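Exosome complex component Rrp42 (Methanothermobacter thermautotrophicus, PDB 2WNR) is probably a non-catalytic subunit of the archaeal RNA-degrading exosome that contributes to the structuring of the Rrp41 active site. Local coordinates at residues V64-G69 against K133-F138; T83-L88 against E106-V111; A161-R166 against L187-K192; V53-T58 against F151-L156. All coordinates share one frame; numbering follows the deposited sequence.

Contact 1: residues V64-G69 against K133-F138; sequences VKPQIG and KVWMLF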
loop_
_atom_site.group_PDB
_atom_site.type_symbol
_atom_site.label_atom_id
_atom_site.label_comp_id
_atom_site.label_asym_id
_atom_site.label_seq_id
_atom_site.Cartn_x
_atom_site.Cartn_y
_atom_site.Cartn_z
ATOM N N VAL A 64 -14.878 -21.389 1.673
ATOM C CA VAL A 64 -15.053 -21.000 3.063
ATOM C C VAL A 64 -13.881 -21.571 3.857
ATOM O O VAL A 64 -13.699 -22.788 3.915
ATOM C CB VAL A 64 -16.399 -21.493 3.658
ATOM C CG1 VAL A 64 -16.556 -20.988 5.086
ATOM C CG2 VAL A 64 -17.575 -21.038 2.825
ATOM N N LYS A 65 -13.088 -20.683 4.459
ATOM C CA LYS A 65 -11.887 -21.073 5.196
ATOM C C LYS A 65 -11.966 -20.594 6.638
ATOM O O LYS A 65 -11.800 -19.406 6.903
ATOM C CB LYS A 65 -10.625 -20.513 4.522
ATOM C CG LYS A 65 -10.335 -21.068 3.123
ATOM C CD LYS A 65 -10.008 -22.562 3.135
ATOM C CE LYS A 65 -8.606 -22.850 3.657
ATOM N NZ LYS A 65 -8.283 -24.307 3.556
ATOM N N PRO A 66 -12.237 -21.525 7.573
ATOM C CA PRO A 66 -12.340 -21.238 8.996
ATOM C C PRO A 66 -10.973 -21.054 9.635
ATOM O O PRO A 66 -10.006 -21.722 9.266
ATOM C CB PRO A 66 -12.983 -22.501 9.547
ATOM C CG PRO A 66 -12.520 -23.559 8.637
ATOM C CD PRO A 66 -12.544 -22.934 7.290
ATOM N N GLN A 67 -10.909 -20.155 10.601
ATOM C CA GLN A 67 -9.658 -19.821 11.248
ATOM C C GLN A 67 -9.945 -19.321 12.659
ATOM O O GLN A 67 -11.039 -18.815 12.942
ATOM C CB GLN A 67 -8.958 -18.744 10.436
ATOM C CG GLN A 67 -7.489 -18.565 10.732
ATOM C CD GLN A 67 -6.889 -17.483 9.875
ATOM O OE1 GLN A 67 -7.077 -17.471 8.656
ATOM N NE2 GLN A 67 -6.172 -16.558 10.504
ATOM N N ILE A 68 -8.972 -19.467 13.547
ATOM C CA ILE A 68 -9.169 -19.074 14.938
ATOM C C ILE A 68 -8.442 -17.774 15.264
ATOM O O ILE A 68 -7.253 -17.629 14.953
ATOM C CB ILE A 68 -8.739 -20.196 15.899
ATOM C CG1 ILE A 68 -9.703 -21.377 15.765
ATOM C CG2 ILE A 68 -8.699 -19.688 17.343
ATOM C CD1 ILE A 68 -9.292 -22.628 16.522
ATOM N N GLY A 69 -9.159 -16.837 15.886
ATOM C CA GLY A 69 -8.546 -15.597 16.368
ATOM C C GLY A 69 -9.375 -14.781 17.339
ATOM O O GLY A 69 -10.394 -15.254 17.857
ATOM N N LYS A 133 -10.892 -16.082 21.827
ATOM C CA LYS A 133 -10.788 -17.068 20.737
ATOM C C LYS A 133 -12.149 -17.420 20.144
ATOM O O LYS A 133 -13.043 -17.874 20.855
ATOM C CB LYS A 133 -10.088 -18.348 21.213
ATOM C CG LYS A 133 -8.642 -18.169 21.663
ATOM C CD LYS A 133 -7.674 -18.407 20.528
ATOM C CE LYS A 133 -6.241 -18.497 21.008
ATOM N NZ LYS A 133 -5.702 -17.158 21.361
ATOM N N VAL A 134 -12.302 -17.188 18.845
ATOM C CA VAL A 134 -13.508 -17.591 18.121
ATOM C C VAL A 134 -13.182 -18.052 16.698
ATOM O O VAL A 134 -12.090 -17.808 16.192
ATOM C CB VAL A 134 -14.610 -16.475 18.046
ATOM C CG1 VAL A 134 -15.027 -15.959 19.425
ATOM C CG2 VAL A 134 -14.273 -15.362 17.045
ATOM N N TRP A 135 -14.143 -18.705 16.055
ATOM C CA TRP A 135 -13.992 -19.124 14.672
ATOM C C TRP A 135 -14.201 -17.952 13.713
ATOM O O TRP A 135 -15.215 -17.257 13.772
ATOM C CB TRP A 135 -14.954 -20.266 14.331
ATOM C CG TRP A 135 -14.449 -21.637 14.681
ATOM C CD1 TRP A 135 -15.001 -22.505 15.576
ATOM C CD2 TRP A 135 -13.305 -22.304 14.131
ATOM N NE1 TRP A 135 -14.274 -23.667 15.624
ATOM C CE2 TRP A 135 -13.227 -23.574 14.747
ATOM C CE3 TRP A 135 -12.338 -21.953 13.174
ATOM C CZ2 TRP A 135 -12.221 -24.497 14.446
ATOM C CZ3 TRP A 135 -11.331 -22.874 12.874
ATOM C CH2 TRP A 135 -11.283 -24.131 13.514
ATOM N N MET A 136 -13.232 -17.738 12.835
ATOM C CA MET A 136 -13.360 -16.714 11.806
ATOM C C MET A 136 -13.576 -17.378 10.457
ATOM O O MET A 136 -12.725 -18.142 9.982
ATOM C CB MET A 136 -12.116 -15.836 11.759
ATOM C CG MET A 136 -11.880 -15.040 13.025
ATOM S SD MET A 136 -10.459 -13.944 12.905
ATOM C CE MET A 136 -9.092 -15.114 12.801
ATOM N N LEU A 137 -14.726 -17.096 9.858
ATOM C CA LEU A 137 -15.088 -17.666 8.564
ATOM C C LEU A 137 -14.719 -16.720 7.437
ATOM O O LEU A 137 -15.375 -15.695 7.260
ATOM C CB LEU A 137 -16.590 -17.941 8.520
ATOM C CG LEU A 137 -17.187 -19.285 8.925
ATOM C CD1 LEU A 137 -16.421 -20.010 10.018
ATOM C CD2 LEU A 137 -18.633 -19.059 9.336
ATOM N N PHE A 138 -13.670 -17.051 6.688
ATOM C CA PHE A 138 -13.314 -16.270 5.494
ATOM C C PHE A 138 -14.124 -16.747 4.303
ATOM O O PHE A 138 -13.861 -17.803 3.738
ATOM C CB PHE A 138 -11.820 -16.369 5.175
ATOM C CG PHE A 138 -10.939 -15.615 6.129
ATOM C CD1 PHE A 138 -10.606 -14.286 5.883
ATOM C CD2 PHE A 138 -10.436 -16.228 7.274
ATOM C CE1 PHE A 138 -9.781 -13.573 6.772
ATOM C CE2 PHE A 138 -9.615 -15.527 8.153
ATOM C CZ PHE A 138 -9.291 -14.193 7.894
#

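Contact 2: residues T83-L88 against E106-V111; sequences TNSELL and ELSRVV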
loop_
_atom_site.group_PDB
_atom_site.type_symbol
_atom_site.label_atom_id
_atom_site.label_comp_id
_atom_site.label_asym_id
_atom_site.label_seq_id
_atom_site.Cartn_x
_atom_site.Cartn_y
_atom_site.Cartn_z
ATOM N N THR A 83 -16.133 -11.332 4.411
ATOM C CA THR A 83 -16.490 -11.547 3.012
ATOM C C THR A 83 -15.587 -10.719 2.118
ATOM O O THR A 83 -15.412 -9.523 2.329
ATOM C CB THR A 83 -17.970 -11.204 2.736
ATOM O OG1 THR A 83 -18.800 -11.978 3.605
ATOM C CG2 THR A 83 -18.373 -11.515 1.285
ATOM N N ASN A 84 -14.984 -11.374 1.132
ATOM C CA ASN A 84 -14.156 -10.686 0.160
ATOM C C ASN A 84 -14.327 -11.308 -1.220
ATOM O O ASN A 84 -14.480 -12.526 -1.343
ATOM C CB ASN A 84 -12.674 -10.667 0.569
ATOM C CG ASN A 84 -11.806 -9.917 -0.449
ATOM O OD1 ASN A 84 -11.795 -8.685 -0.483
ATOM N ND2 ASN A 84 -11.091 -10.669 -1.299
ATOM N N SER A 85 -14.320 -10.475 -2.253
ATOM C CA SER A 85 -14.484 -10.987 -3.600
ATOM C C SER A 85 -13.368 -10.527 -4.516
ATOM O O SER A 85 -12.919 -9.383 -4.442
ATOM C CB SER A 85 -15.845 -10.600 -4.177
ATOM O OG SER A 85 -16.073 -9.226 -4.014
ATOM N N GLU A 86 -12.917 -11.437 -5.366
ATOM C CA GLU A 86 -11.924 -11.123 -6.368
ATOM C C GLU A 86 -12.562 -11.061 -7.768
ATOM O O GLU A 86 -12.858 -12.098 -8.370
ATOM C CB GLU A 86 -10.802 -12.159 -6.324
ATOM C CG GLU A 86 -9.913 -12.057 -5.106
ATOM C CD GLU A 86 -8.934 -10.884 -5.171
ATOM O OE1 GLU A 86 -7.952 -10.970 -5.940
ATOM O OE2 GLU A 86 -9.124 -9.884 -4.436
ATOM N N LEU A 87 -12.787 -9.848 -8.266
ATOM C CA LEU A 87 -13.295 -9.673 -9.613
ATOM C C LEU A 87 -12.118 -9.774 -10.595
ATOM O O LEU A 87 -11.466 -8.782 -10.915
ATOM C CB LEU A 87 -14.048 -8.347 -9.746
ATOM C CG LEU A 87 -15.563 -8.354 -9.544
ATOM C CD1 LEU A 87 -15.963 -9.054 -8.272
ATOM C CD2 LEU A 87 -16.094 -6.938 -9.530
ATOM N N LEU A 88 -11.848 -10.989 -11.055
ATOM C CA LEU A 88 -10.620 -11.275 -11.770
ATOM C C LEU A 88 -10.564 -10.688 -13.180
ATOM O O LEU A 88 -11.538 -10.763 -13.946
ATOM C CB LEU A 88 -10.397 -12.789 -11.865
ATOM C CG LEU A 88 -10.356 -13.637 -10.588
ATOM C CD1 LEU A 88 -10.310 -15.127 -10.907
ATOM C CD2 LEU A 88 -9.268 -13.246 -9.594
ATOM N N GLU A 106 -18.596 -3.263 -3.599
ATOM C CA GLU A 106 -20.049 -3.248 -3.512
ATOM C C GLU A 106 -20.617 -4.659 -3.522
ATOM O O GLU A 106 -21.355 -5.047 -2.603
ATOM C CB GLU A 106 -20.674 -2.449 -4.642
ATOM C CG GLU A 106 -22.184 -2.373 -4.474
ATOM C CD GLU A 106 -22.886 -1.924 -5.720
ATOM O OE1 GLU A 106 -22.319 -2.108 -6.815
ATOM O OE2 GLU A 106 -24.012 -1.393 -5.599
ATOM N N LEU A 107 -20.261 -5.415 -4.561
ATOM C CA LEU A 107 -20.644 -6.817 -4.675
ATOM C C LEU A 107 -20.399 -7.554 -3.364
ATOM O O LEU A 107 -21.287 -8.200 -2.842
ATOM C CB LEU A 107 -19.881 -7.501 -5.811
ATOM C CG LEU A 107 -20.196 -8.962 -6.207
ATOM C CD1 LEU A 107 -19.337 -9.964 -5.481
ATOM C CD2 LEU A 107 -21.671 -9.317 -6.032
ATOM N N SER A 108 -19.186 -7.418 -2.848
ATOM C CA SER A 108 -18.746 -8.048 -1.611
ATOM C C SER A 108 -19.612 -7.675 -0.409
ATOM O O SER A 108 -20.124 -8.548 0.289
ATOM C CB SER A 108 -17.290 -7.670 -1.356
ATOM O OG SER A 108 -16.640 -8.688 -0.638
ATOM N N ARG A 109 -19.791 -6.381 -0.174
ATOM C CA ARG A 109 -20.604 -5.904 0.953
ATOM C C ARG A 109 -22.079 -6.278 0.863
ATOM O O ARG A 109 -22.730 -6.522 1.880
ATOM C CB ARG A 109 -20.479 -4.399 1.084
ATOM C CG ARG A 109 -19.124 -3.968 1.566
ATOM C CD ARG A 109 -19.015 -2.471 1.588
ATOM N NE ARG A 109 -19.969 -1.849 2.503
ATOM C CZ ARG A 109 -19.814 -1.783 3.818
ATOM N NH1 ARG A 109 -18.749 -2.327 4.381
ATOM N NH2 ARG A 109 -20.723 -1.184 4.557
ATOM N N VAL A 110 -22.606 -6.317 -0.356
ATOM C CA VAL A 110 -23.995 -6.686 -0.564
ATOM C C VAL A 110 -24.218 -8.154 -0.240
ATOM O O VAL A 110 -25.222 -8.502 0.385
ATOM C CB VAL A 110 -24.498 -6.293 -1.975
ATOM C CG1 VAL A 110 -25.830 -6.930 -2.269
ATOM C CG2 VAL A 110 -24.662 -4.789 -2.040
ATOM N N VAL A 111 -23.268 -9.001 -0.618
ATOM C CA VAL A 111 -23.320 -10.418 -0.269
ATOM C C VAL A 111 -23.172 -10.580 1.228
ATOM O O VAL A 111 -23.918 -11.323 1.858
ATOM C CB VAL A 111 -22.217 -11.221 -0.954
ATOM C CG1 VAL A 111 -22.220 -12.656 -0.439
ATOM C CG2 VAL A 111 -22.388 -11.176 -2.462
#

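Contact 3: residues A161-R166 against L187-K192; sequences ALLDTR and LPVNRK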
loop_
_atom_site.group_PDB
_atom_site.type_symbol
_atom_site.label_atom_id
_atom_site.label_comp_id
_atom_site.label_asym_id
_atom_site.label_seq_id
_atom_site.Cartn_x
_atom_site.Cartn_y
_atom_site.Cartn_z
ATOM N N ALA A 161 -21.787 -22.684 -0.455
ATOM C CA ALA A 161 -20.509 -23.009 0.169
ATOM C C ALA A 161 -20.626 -23.148 1.693
ATOM O O ALA A 161 -20.002 -24.020 2.301
ATOM C CB ALA A 161 -19.471 -21.975 -0.200
ATOM N N LEU A 162 -21.442 -22.290 2.296
ATOM C CA LEU A 162 -21.650 -22.303 3.737
ATOM C C LEU A 162 -22.315 -23.592 4.193
ATOM O O LEU A 162 -21.982 -24.136 5.248
ATOM C CB LEU A 162 -22.489 -21.103 4.175
ATOM C CG LEU A 162 -21.762 -19.759 4.190
ATOM C CD1 LEU A 162 -22.721 -18.593 4.348
ATOM C CD2 LEU A 162 -20.633 -19.697 5.181
ATOM N N LEU A 163 -23.262 -24.064 3.392
ATOM C CA LEU A 163 -23.961 -25.309 3.658
ATOM C C LEU A 163 -23.025 -26.510 3.510
ATOM O O LEU A 163 -23.166 -27.521 4.214
ATOM C CB LEU A 163 -25.123 -25.421 2.685
ATOM C CG LEU A 163 -26.545 -25.015 3.085
ATOM C CD1 LEU A 163 -26.737 -24.360 4.478
ATOM C CD2 LEU A 163 -27.302 -24.310 1.973
ATOM N N ASP A 164 -22.069 -26.376 2.590
ATOM C CA ASP A 164 -21.080 -27.406 2.307
ATOM C C ASP A 164 -19.970 -27.450 3.355
ATOM O O ASP A 164 -19.230 -28.427 3.436
ATOM C CB ASP A 164 -20.467 -27.167 0.926
ATOM C CG ASP A 164 -19.480 -28.254 0.530
ATOM O OD1 ASP A 164 -19.918 -29.412 0.330
ATOM O OD2 ASP A 164 -18.273 -27.944 0.420
ATOM N N THR A 165 -19.854 -26.387 4.145
ATOM C CA THR A 165 -18.747 -26.248 5.092
ATOM C C THR A 165 -18.817 -27.259 6.229
ATOM O O THR A 165 -19.876 -27.480 6.823
ATOM C CB THR A 165 -18.650 -24.817 5.660
ATOM O OG1 THR A 165 -18.671 -23.874 4.585
ATOM C CG2 THR A 165 -17.362 -24.628 6.436
ATOM N N ARG A 166 -17.674 -27.888 6.487
ATOM C CA ARG A 166 -17.473 -28.742 7.653
ATOM C C ARG A 166 -16.225 -28.230 8.365
ATOM O O ARG A 166 -15.199 -28.002 7.723
ATOM C CB ARG A 166 -17.285 -30.212 7.242
ATOM C CG ARG A 166 -18.438 -30.833 6.451
ATOM C CD ARG A 166 -19.651 -31.185 7.339
ATOM N NE ARG A 166 -20.798 -31.658 6.551
ATOM C CZ ARG A 166 -21.643 -30.869 5.878
ATOM N NH1 ARG A 166 -21.496 -29.543 5.880
ATOM N NH2 ARG A 166 -22.644 -31.414 5.193
ATOM N N LEU A 187 -21.544 -26.024 9.895
ATOM C CA LEU A 187 -21.744 -24.714 10.503
ATOM C C LEU A 187 -23.158 -24.641 11.077
ATOM O O LEU A 187 -24.087 -25.191 10.480
ATOM C CB LEU A 187 -21.535 -23.587 9.494
ATOM C CG LEU A 187 -20.143 -23.346 8.912
ATOM C CD1 LEU A 187 -20.198 -22.209 7.905
ATOM C CD2 LEU A 187 -19.119 -23.050 9.990
ATOM N N PRO A 188 -23.322 -23.979 12.245
ATOM C CA PRO A 188 -24.671 -23.761 12.779
ATOM C C PRO A 188 -25.464 -22.837 11.846
ATOM O O PRO A 188 -25.299 -21.610 11.873
ATOM C CB PRO A 188 -24.415 -23.107 14.145
ATOM C CG PRO A 188 -23.041 -22.497 14.031
ATOM C CD PRO A 188 -22.276 -23.407 13.119
ATOM N N VAL A 189 -26.288 -23.446 11.001
ATOM C CA VAL A 189 -27.097 -22.715 10.039
ATOM C C VAL A 189 -28.508 -22.606 10.599
ATOM O O VAL A 189 -29.186 -23.617 10.784
ATOM C CB VAL A 189 -27.103 -23.417 8.658
ATOM C CG1 VAL A 189 -28.065 -22.729 7.703
ATOM C CG2 VAL A 189 -25.697 -23.448 8.070
ATOM N N ASN A 190 -28.937 -21.379 10.884
ATOM C CA ASN A 190 -30.267 -21.146 11.444
ATOM C C ASN A 190 -31.365 -21.084 10.388
ATOM O O ASN A 190 -32.489 -21.548 10.618
ATOM C CB ASN A 190 -30.275 -19.876 12.297
ATOM C CG ASN A 190 -29.765 -20.114 13.710
ATOM O OD1 ASN A 190 -29.711 -21.248 14.189
ATOM N ND2 ASN A 190 -29.393 -19.035 14.388
ATOM N N ARG A 191 -31.023 -20.506 9.236
ATOM C CA ARG A 191 -31.953 -20.307 8.122
ATOM C C ARG A 191 -31.234 -19.905 6.834
ATOM O O ARG A 191 -30.050 -19.577 6.846
ATOM C CB ARG A 191 -33.039 -19.278 8.473
ATOM C CG ARG A 191 -32.575 -18.022 9.222
ATOM C CD ARG A 191 -33.791 -17.235 9.682
ATOM N NE ARG A 191 -33.512 -16.312 10.781
ATOM C CZ ARG A 191 -33.498 -16.640 12.075
ATOM N NH1 ARG A 191 -33.243 -15.709 12.988
ATOM N NH2 ARG A 191 -33.726 -17.889 12.465
ATOM N N LYS A 192 -31.959 -19.948 5.721
ATOM C CA LYS A 192 -31.394 -19.592 4.424
ATOM C C LYS A 192 -32.013 -18.310 3.907
ATOM O O LYS A 192 -33.136 -17.958 4.270
ATOM C CB LYS A 192 -31.609 -20.712 3.404
ATOM C CG LYS A 192 -30.561 -21.817 3.450
ATOM C CD LYS A 192 -31.084 -23.112 2.846
ATOM C CE LYS A 192 -31.813 -23.938 3.885
ATOM N NZ LYS A 192 -32.487 -25.117 3.276
#

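Contact 4: residues V53-T58 against F151-L156; sequences VKLGNT and FDAAVL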
loop_
_atom_site.group_PDB
_atom_site.type_symbol
_atom_site.label_atom_id
_atom_site.label_comp_id
_atom_site.label_asym_id
_atom_site.label_seq_id
_atom_site.Cartn_x
_atom_site.Cartn_y
_atom_site.Cartn_z
ATOM N N VAL A 53 -20.857 -21.981 -8.778
ATOM C CA VAL A 53 -22.168 -21.637 -9.333
ATOM C C VAL A 53 -22.048 -21.050 -10.740
ATOM O O VAL A 53 -21.212 -20.183 -11.006
ATOM C CB VAL A 53 -22.961 -20.676 -8.411
ATOM C CG1 VAL A 53 -24.183 -20.105 -9.128
ATOM C CG2 VAL A 53 -23.400 -21.397 -7.170
ATOM N N LYS A 54 -22.882 -21.557 -11.639
ATOM C CA LYS A 54 -23.017 -21.003 -12.976
ATOM C C LYS A 54 -24.445 -20.510 -13.154
ATOM O O LYS A 54 -25.404 -21.264 -12.991
ATOM C CB LYS A 54 -22.670 -22.036 -14.046
ATOM C CG LYS A 54 -21.186 -22.289 -14.216
ATOM C CD LYS A 54 -20.897 -23.162 -15.442
ATOM C CE LYS A 54 -21.041 -22.358 -16.732
ATOM N NZ LYS A 54 -20.727 -23.152 -17.955
ATOM N N LEU A 55 -24.571 -19.229 -13.468
ATOM C CA LEU A 55 -25.856 -18.606 -13.702
ATOM C C LEU A 55 -25.764 -18.053 -15.120
ATOM O O LEU A 55 -25.144 -17.025 -15.359
ATOM C CB LEU A 55 -26.117 -17.518 -12.640
ATOM C CG LEU A 55 -27.229 -16.471 -12.798
ATOM C CD1 LEU A 55 -28.590 -17.098 -13.067
ATOM C CD2 LEU A 55 -27.299 -15.567 -11.571
ATOM N N GLY A 56 -26.355 -18.764 -16.068
ATOM C CA GLY A 56 -26.015 -18.554 -17.464
ATOM C C GLY A 56 -24.546 -18.895 -17.579
ATOM O O GLY A 56 -24.126 -19.983 -17.178
ATOM N N ASN A 57 -23.753 -17.960 -18.085
ATOM C CA ASN A 57 -22.312 -18.168 -18.189
ATOM C C ASN A 57 -21.528 -17.519 -17.062
ATOM O O ASN A 57 -20.328 -17.764 -16.924
ATOM C CB ASN A 57 -21.788 -17.680 -19.538
ATOM C CG ASN A 57 -22.123 -18.622 -20.657
ATOM O OD1 ASN A 57 -22.122 -19.835 -20.472
ATOM N ND2 ASN A 57 -22.406 -18.072 -21.833
ATOM N N THR A 58 -22.199 -16.681 -16.277
ATOM C CA THR A 58 -21.591 -16.055 -15.114
ATOM C C THR A 58 -21.201 -17.151 -14.135
ATOM O O THR A 58 -22.040 -17.930 -13.690
ATOM C CB THR A 58 -22.538 -15.015 -14.449
ATOM O OG1 THR A 58 -22.735 -13.919 -15.348
ATOM C CG2 THR A 58 -21.955 -14.474 -13.178
ATOM N N PHE A 151 -24.442 -10.469 -8.365
ATOM C CA PHE A 151 -25.039 -10.526 -7.034
ATOM C C PHE A 151 -25.775 -11.837 -6.751
ATOM O O PHE A 151 -25.547 -12.472 -5.706
ATOM C CB PHE A 151 -25.980 -9.337 -6.812
ATOM C CG PHE A 151 -25.330 -8.013 -7.022
ATOM C CD1 PHE A 151 -24.742 -7.337 -5.956
ATOM C CD2 PHE A 151 -25.297 -7.436 -8.286
ATOM C CE1 PHE A 151 -24.121 -6.106 -6.148
ATOM C CE2 PHE A 151 -24.678 -6.201 -8.492
ATOM C CZ PHE A 151 -24.088 -5.538 -7.422
ATOM N N ASP A 152 -26.655 -12.230 -7.677
ATOM C CA ASP A 152 -27.502 -13.399 -7.464
ATOM C C ASP A 152 -26.661 -14.655 -7.478
ATOM O O ASP A 152 -26.858 -15.535 -6.647
ATOM C CB ASP A 152 -28.614 -13.462 -8.505
ATOM C CG ASP A 152 -29.533 -12.255 -8.452
ATOM O OD1 ASP A 152 -29.362 -11.412 -7.550
ATOM O OD2 ASP A 152 -30.438 -12.151 -9.313
ATOM N N ALA A 153 -25.705 -14.706 -8.406
ATOM C CA ALA A 153 -24.731 -15.793 -8.497
ATOM C C ALA A 153 -23.848 -15.858 -7.250
ATOM O O ALA A 153 -23.561 -16.947 -6.746
ATOM C CB ALA A 153 -23.877 -15.634 -9.735
ATOM N N ALA A 154 -23.443 -14.688 -6.754
ATOM C CA ALA A 154 -22.563 -14.597 -5.589
ATOM C C ALA A 154 -23.254 -15.079 -4.327
ATOM O O ALA A 154 -22.718 -15.917 -3.611
ATOM C CB ALA A 154 -22.031 -13.188 -5.418
ATOM N N VAL A 155 -24.449 -14.570 -4.071
ATOM C CA VAL A 155 -25.200 -14.949 -2.873
ATOM C C VAL A 155 -25.489 -16.450 -2.898
ATOM O O VAL A 155 -25.359 -17.146 -1.889
ATOM C CB VAL A 155 -26.515 -14.140 -2.748
ATOM C CG1 VAL A 155 -27.423 -14.737 -1.691
ATOM C CG2 VAL A 155 -26.206 -12.683 -2.432
ATOM N N LEU A 156 -25.858 -16.936 -4.077
ATOM C CA LEU A 156 -26.193 -18.336 -4.267
ATOM C C LEU A 156 -25.000 -19.243 -3.950
ATOM O O LEU A 156 -25.153 -20.249 -3.261
ATOM C CB LEU A 156 -26.681 -18.553 -5.699
ATOM C CG LEU A 156 -27.340 -19.869 -6.114
ATOM C CD1 LEU A 156 -28.235 -20.467 -5.019
ATOM C CD2 LEU A 156 -28.138 -19.628 -7.376
#

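Contact 1: residues V64-G69 against K133-F138
V64-G69 and K133-F138 run side by side as antiparallel strands, their axes approaching to 4.3 Å with 152° between their directions. K65 and F138 form a hydrogen-bonded pair, K65 N to F138 O at 3.1 Å and F138 N to K65 O at 3.0 Å. G69 and V134 form another at the far end, with V134 N to G69 O at 2.9 Å. Between them Q67 N gives a weak bond to M136 O, while P66-L137 and I68-W135 are non-hydrogen-bonded pairs.

The strands share two faces. On one, I68 lays CG1 over a face of the W135 indole, 3.7 Å from the centroid of the six-membered ring and 15° off its normal, a CH-pi contact; its CD1 reaches on toward W135 CH2. P66 CB meets the same ring obliquely, 3.7 Å from W135 CE3. An alanine in place of W135 would probably leave I68 CG1 and P66 CB without their shared apolar partner and open a gap on this face. On the other face, Q67 has CG anti to the backbone N and an extended chain, which brings OE1 obliquely to F138 CE2, 3.2 Å away, the amide and ring planes 27° apart. M136 bends at its last torsion and brings CE beside the backbone of G69.

I167, P168 and A170 of strand 166-173 pack on W135, and V177 and I179 of strand 176-180 meet I68. Strand 80-87 lies alongside strand 133-145 in the same sheet, and its V80 and L82 side chains meet V134, M136 and F138.

Contact 2: residues T83-L88 against E106-V111
S108 sets its hydroxyl above the flat peptide that joins T83 to N84, with OG 3.3 Å from T83 O and equally near N84 CA. That peptide is the planar group of the contact between T83-L88 and E106-V111, and the N84 side chain sets out away from the helix. Strand and helix axes approach to 7.3 Å and run roughly antiparallel, at 147°.

S85 and S108 face each other at the nearest point of the two backbones. S85 OG sits between its own backbone N and carbonyl carbon (chi1 50°), which turns it to S108 CB at 3.3 Å and to L107 CD1 at 3.7 Å. T83 instead offers its methyl: CG2, anti to the backbone N, lies 3.6 Å from S108 O and also approaches V111 CG1. At the other end L87 CD1 comes only loosely to L107 CD1, 4.5 Å away.

The hydroxyls have partners beyond the two segments. T83 OG1 is hydrogen-bonded to D112 OD2, S85 OG weakly to S104 OG, and S108 OG to a basic side chain of another protein chain. Small side chains thus bring helix 102-117 close to strand 80-87 with mainly van der Waals contact between them, while the hydroxyls of T83 and, weakly, S85 find their partners within the same helix and that of S108 finds its partner across the subunit interface.

Contact 3: residues A161-R166 against L187-K192
T165, whose side chain rests on L187, precedes R166, whose NH1 is shared between two carbonyls at the end of the helix. R166 NH1 gives a nearly straight bond to L163 O at 3.1 Å (169° at the hydrogen) and a more bent one to T165 O at 2.8 Å. Both acceptors lie in the guanidinium plane, an arrangement that would hold the group against rotation. T165 OG1 itself donates to A161 O, one turn back, at 2.6 Å.

With OG1 thus engaged beside the backbone N, T165 presents CB and CG2 to L187. L187 CD1 is 3.8 Å from T165 CB and 3.7 Å from L162 CD2, a branch fitted between L162 in the last turn of the helix and T165 just beyond it. A glycine in place of T165 would probably leave A161 O without its hydroxyl partner and L187 without part of the surface it leans on. Farther along, L163 starts out away from the loop but turns its end back: CD1 meets V189 CG2 at 3.8 Å, and CD2 touches the aliphatic chain of K192 at CD, 4.1 Å away. K192 NZ goes on to a salt bridge with D266.

L187 also packs on L137, and L162 on V64 and L139. In this RNase PH-family fold the contact therefore seats the end of helix 150-164 between the mixed sheet that holds those residues and the irregular connection from strand 184-186 to strand 193-201 of the four-stranded antiparallel sheet.

Contact 4: residues V53-T58 against F151-L156
L55 carries CG anti to its backbone N (chi1 166°), and a second torsion of 53°, measured to CD1, leaves CD2 extended, roughly anti to CA, toward the helix, where it lies 3.6 Å from A153 N and 3.9 Å from A153 CB. The same methyl reaches D152 CB at 3.9 Å, sitting where the two helix residues join. V53, two residues earlier on the same face of the strand, has CG1 anti to the backbone N. Its CG1 comes 4.0 Å from A153 O and then faces L156 CD2 at 4.4 Å, while CG2 lies near the L156 backbone.

A153 is the centre of the contact: its single methyl is met by L55 and also by T58, whose CG2 lies 4.1 Å from A153 CB. The strand axis passes 8.4 Å from the helix axis, the two running nearly antiparallel. T58 reaches the same methyl because the chain reverses in a type II' turn from L55 to T58, with G56 at positive phi; L55 N is bonded to T58 O at 2.9 Å, closing a tight hairpin between strands 49-55 and 58-69.

Polar groups at the border are held by other parts of the chain. T58 OG1 is gripped by G148 O and D147 N, and D152 divides its carboxylate between T197 OG1 and N149 ND2. Across the contact itself no hydrogen bond forms. Helix 150-164 meets the hairpin through methyl groups and backbone, so the fit probably rests on shape and on exclusion of water from a buried, apolar surface.

Contacts 1, 2 and 4 all reach the six-stranded mixed sheet. Contacts 2 and 4 place helices 102-117 and 150-164 beside it; the centres of the two contacts are 13 Å apart, and the helices touch: V111 CG2 lies 3.6 Å from A154 CB, and L107 CD2 lies 3.7 Å from F151 CD1. Contacts 3 and 4 share one helix, at opposite ends, with 18 Å between contact centres. Contact 3 meets contact 1, with V64 CG2 3.7 Å from A161 CB and L137 CD2 3.8 Å from L187 CD1. Contacts 1 and 4 lie farthest apart, 25 Å between centres. No catalytic residue is known among them, consistent with a probably non-catalytic subunit; contacts 1, 2 and 4 meet other protein chains.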